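Local coordinates for outer surface protein (PDB 1X7F), which is of unknown function but probably acts as a 6-phospho-N-acetylmuramidase, hydrolysing cell-wall disaccharides that contain N-acetylmuramic acid 6-phosphate, at residues A[231-240]-A[261-271]. Numbering follows the deposited sequence.
Sequences IEVQAKHLWA and KLGNLNRYMLQ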
# COMPACT_ATOMS: atom_id res chain seq x y z
N ILE A 231 1.24 -6.30 -8.03
CA ILE A 231 2.06 -5.54 -7.09
C ILE A 231 1.36 -4.22 -6.73
O ILE A 231 1.32 -3.84 -5.57
CB ILE A 231 3.52 -5.36 -7.64
CG1 ILE A 231 4.49 -5.01 -6.49
CG2 ILE A 231 3.60 -4.33 -8.82
CD1 ILE A 231 5.92 -4.75 -6.95
N GLU A 232 0.74 -3.58 -7.73
CA GLU A 232 0.08 -2.29 -7.53
C GLU A 232 -1.22 -2.43 -6.75
O GLU A 232 -1.64 -1.48 -6.07
CB GLU A 232 -0.13 -1.56 -8.88
CG GLU A 232 -1.29 -2.07 -9.73
CD GLU A 232 -0.94 -3.28 -10.59
OE1 GLU A 232 -1.79 -3.64 -11.43
OE2 GLU A 232 0.16 -3.87 -10.47
N VAL A 233 -1.84 -3.60 -6.82
CA VAL A 233 -3.06 -3.90 -6.06
C VAL A 233 -2.74 -4.06 -4.56
O VAL A 233 -3.43 -3.51 -3.71
CB VAL A 233 -3.81 -5.13 -6.65
CG1 VAL A 233 -5.04 -5.48 -5.83
CG2 VAL A 233 -4.22 -4.81 -8.12
N GLN A 234 -1.68 -4.78 -4.25
CA GLN A 234 -1.13 -4.83 -2.90
C GLN A 234 -0.91 -3.45 -2.27
O GLN A 234 -1.31 -3.22 -1.14
CB GLN A 234 0.20 -5.59 -2.90
CG GLN A 234 0.15 -7.00 -3.45
CD GLN A 234 1.54 -7.62 -3.51
OE1 GLN A 234 2.00 -8.07 -4.57
NE2 GLN A 234 2.21 -7.65 -2.39
N ALA A 235 -0.29 -2.53 -3.02
CA ALA A 235 -0.04 -1.16 -2.54
C ALA A 235 -1.33 -0.38 -2.33
O ALA A 235 -1.50 0.30 -1.31
CB ALA A 235 0.89 -0.42 -3.49
N LYS A 236 -2.23 -0.45 -3.31
CA LYS A 236 -3.56 0.13 -3.20
C LYS A 236 -4.22 -0.34 -1.92
O LYS A 236 -4.76 0.46 -1.16
CB LYS A 236 -4.44 -0.26 -4.40
CG LYS A 236 -4.20 0.52 -5.70
CD LYS A 236 -5.16 0.02 -6.82
CE LYS A 236 -4.87 0.68 -8.14
NZ LYS A 236 -6.00 0.59 -9.10
N HIS A 237 -4.18 -1.64 -1.67
CA HIS A 237 -4.84 -2.19 -0.50
C HIS A 237 -4.27 -1.63 0.81
O HIS A 237 -5.02 -1.11 1.64
CB HIS A 237 -4.80 -3.71 -0.54
CG HIS A 237 -5.59 -4.36 0.56
ND1 HIS A 237 -5.40 -5.67 0.94
CD2 HIS A 237 -6.56 -3.87 1.37
CE1 HIS A 237 -6.23 -5.96 1.93
NE2 HIS A 237 -6.94 -4.89 2.21
N LEU A 238 -2.95 -1.70 0.98
CA LEU A 238 -2.28 -1.16 2.18
C LEU A 238 -2.64 0.30 2.50
O LEU A 238 -2.94 0.64 3.65
CB LEU A 238 -0.76 -1.34 2.08
CG LEU A 238 -0.23 -2.79 2.08
CD1 LEU A 238 1.28 -2.80 1.99
CD2 LEU A 238 -0.70 -3.54 3.31
N TRP A 239 -2.62 1.15 1.48
CA TRP A 239 -2.98 2.55 1.63
C TRP A 239 -4.46 2.75 1.88
O TRP A 239 -4.84 3.65 2.63
CB TRP A 239 -2.52 3.40 0.44
CG TRP A 239 -1.03 3.68 0.38
CD1 TRP A 239 -0.21 3.99 1.44
CD2 TRP A 239 -0.21 3.75 -0.79
NE1 TRP A 239 1.07 4.20 1.00
CE2 TRP A 239 1.10 4.06 -0.37
CE3 TRP A 239 -0.44 3.56 -2.17
CZ2 TRP A 239 2.18 4.18 -1.26
CZ3 TRP A 239 0.62 3.68 -3.05
CH2 TRP A 239 1.92 3.97 -2.59
N ALA A 240 -5.31 1.91 1.28
CA ALA A 240 -6.77 2.01 1.49
C ALA A 240 -7.23 1.66 2.91
O ALA A 240 -8.31 2.06 3.31
CB ALA A 240 -7.56 1.18 0.44
N LYS A 261 4.47 1.25 -12.36
CA LYS A 261 3.11 1.01 -11.90
C LYS A 261 2.87 1.55 -10.50
O LYS A 261 1.83 2.15 -10.23
CB LYS A 261 2.80 -0.50 -11.89
CG LYS A 261 2.32 -1.02 -13.23
CD LYS A 261 2.07 -2.53 -13.18
CE LYS A 261 1.84 -3.07 -14.60
NZ LYS A 261 1.45 -4.52 -14.59
N LEU A 262 3.82 1.30 -9.61
CA LEU A 262 3.72 1.76 -8.23
C LEU A 262 3.85 3.28 -8.12
O LEU A 262 3.09 3.91 -7.37
CB LEU A 262 4.75 1.06 -7.35
CG LEU A 262 4.47 -0.41 -7.06
CD1 LEU A 262 5.71 -1.04 -6.46
CD2 LEU A 262 3.27 -0.59 -6.13
N GLY A 263 4.78 3.84 -8.89
CA GLY A 263 5.01 5.28 -8.92
C GLY A 263 3.85 6.05 -9.54
O GLY A 263 3.63 7.23 -9.22
N ASN A 264 3.11 5.39 -10.43
CA ASN A 264 1.98 6.01 -11.10
C ASN A 264 0.75 6.17 -10.21
O ASN A 264 -0.13 6.96 -10.50
CB ASN A 264 1.62 5.24 -12.38
CG ASN A 264 2.58 5.53 -13.53
OD1 ASN A 264 3.44 6.41 -13.45
ND2 ASN A 264 2.43 4.77 -14.61
N LEU A 265 0.69 5.41 -9.12
CA LEU A 265 -0.49 5.40 -8.26
C LEU A 265 -0.71 6.72 -7.53
O LEU A 265 0.25 7.38 -7.13
CB LEU A 265 -0.37 4.29 -7.21
CG LEU A 265 -0.40 2.81 -7.63
CD1 LEU A 265 -0.22 1.91 -6.42
CD2 LEU A 265 -1.72 2.47 -8.32
N ASN A 266 -1.98 7.09 -7.35
CA ASN A 266 -2.38 8.10 -6.38
C ASN A 266 -2.35 7.45 -5.00
O ASN A 266 -3.02 6.46 -4.74
CB ASN A 266 -3.78 8.67 -6.70
CG ASN A 266 -4.12 9.93 -5.89
OD1 ASN A 266 -3.80 10.03 -4.71
ND2 ASN A 266 -4.80 10.88 -6.52
N ARG A 267 -1.55 8.01 -4.10
CA ARG A 267 -1.28 7.35 -2.82
C ARG A 267 -2.32 7.70 -1.78
O ARG A 267 -2.49 6.97 -0.80
CB ARG A 267 0.09 7.77 -2.28
CG ARG A 267 1.23 7.49 -3.24
CD ARG A 267 2.61 7.78 -2.66
NE ARG A 267 3.64 7.64 -3.68
CZ ARG A 267 4.91 8.01 -3.53
NH1 ARG A 267 5.32 8.56 -2.40
NH2 ARG A 267 5.75 7.86 -4.54
N TYR A 268 -3.02 8.80 -2.06
CA TYR A 268 -3.92 9.49 -1.14
C TYR A 268 -5.39 9.43 -1.58
O TYR A 268 -6.25 10.09 -1.00
CB TYR A 268 -3.47 10.96 -0.97
CG TYR A 268 -1.98 11.12 -0.73
CD1 TYR A 268 -1.11 11.45 -1.78
CD2 TYR A 268 -1.43 10.92 0.54
CE1 TYR A 268 0.26 11.59 -1.56
CE2 TYR A 268 -0.07 11.06 0.77
CZ TYR A 268 0.78 11.40 -0.28
OH TYR A 268 2.14 11.53 -0.05
N MET A 269 -5.66 8.63 -2.61
CA MET A 269 -7.02 8.27 -3.03
C MET A 269 -7.17 6.95 -3.78
O MET A 269 -6.36 6.60 -4.61
CB MET A 269 -7.68 9.38 -3.82
CG MET A 269 -9.19 9.24 -3.81
SD MET A 269 -9.83 10.28 -5.05
CE MET A 269 -8.67 9.93 -6.38
N LEU A 270 -8.25 6.25 -3.47
CA LEU A 270 -8.58 4.98 -4.10
C LEU A 270 -8.90 5.13 -5.59
O LEU A 270 -9.73 5.97 -5.97
CB LEU A 270 -9.76 4.34 -3.38
CG LEU A 270 -10.14 2.91 -3.78
CD1 LEU A 270 -8.99 1.92 -3.55
CD2 LEU A 270 -11.35 2.52 -2.97
N GLN A 271 -8.22 4.33 -6.41
CA GLN A 271 -8.42 4.32 -7.86
C GLN A 271 -8.77 2.90 -8.27
O GLN A 271 -7.99 1.97 -8.07
CB GLN A 271 -7.17 4.78 -8.62
CG GLN A 271 -6.59 6.12 -8.20
CD GLN A 271 -5.26 6.41 -8.89
OE1 GLN A 271 -4.24 5.75 -8.61
NE2 GLN A 271 -5.27 7.40 -9.80
O HOH W 1 0.76 -5.78 -12.17
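Leu262 and Leu265 supply the apolar core against helix 231-240. The CD2 methyl of Leu262 rests 3.6 Å from Ala235 CB, while its CD1 meets Ile231 CD1, the side chains crossing at about a right angle. The two methyls of Leu265 divide their contacts: CD1 touches both Ala235 CB and the Trp239 edge at CZ3, each 3.9 Å away, and CD2 lies 3.6 Å from Lys236 CE.

Arg267 lays its aliphatic stem over one face of Trp239 in a CH-pi contact, CG standing 4.0 Å from the centroid of the six-membered ring. Its chain is extended from CG to NE (chi3 -173°), which carries the guanidinium past the ring to Gly54 O; the indole NE1 bonds to Asp245 O.

Lys236 NZ donates to Gln271 O at 2.6 Å, approaching from above the carbonyl plane, and also forms a salt bridge with Glu368. Glu232 OE2 and Lys261 NZ, 4.4 Å apart, are bridged by a water, and Lys261 also pairs with Glu257.

Methyl packing and the CH-pi contact thus fix helix 231-240 of the TIM-type barrel against helix 256-264 and the loop into strand 270-276, while Lys236, through Gln271 O and Glu368, ties it to the C-terminal domain.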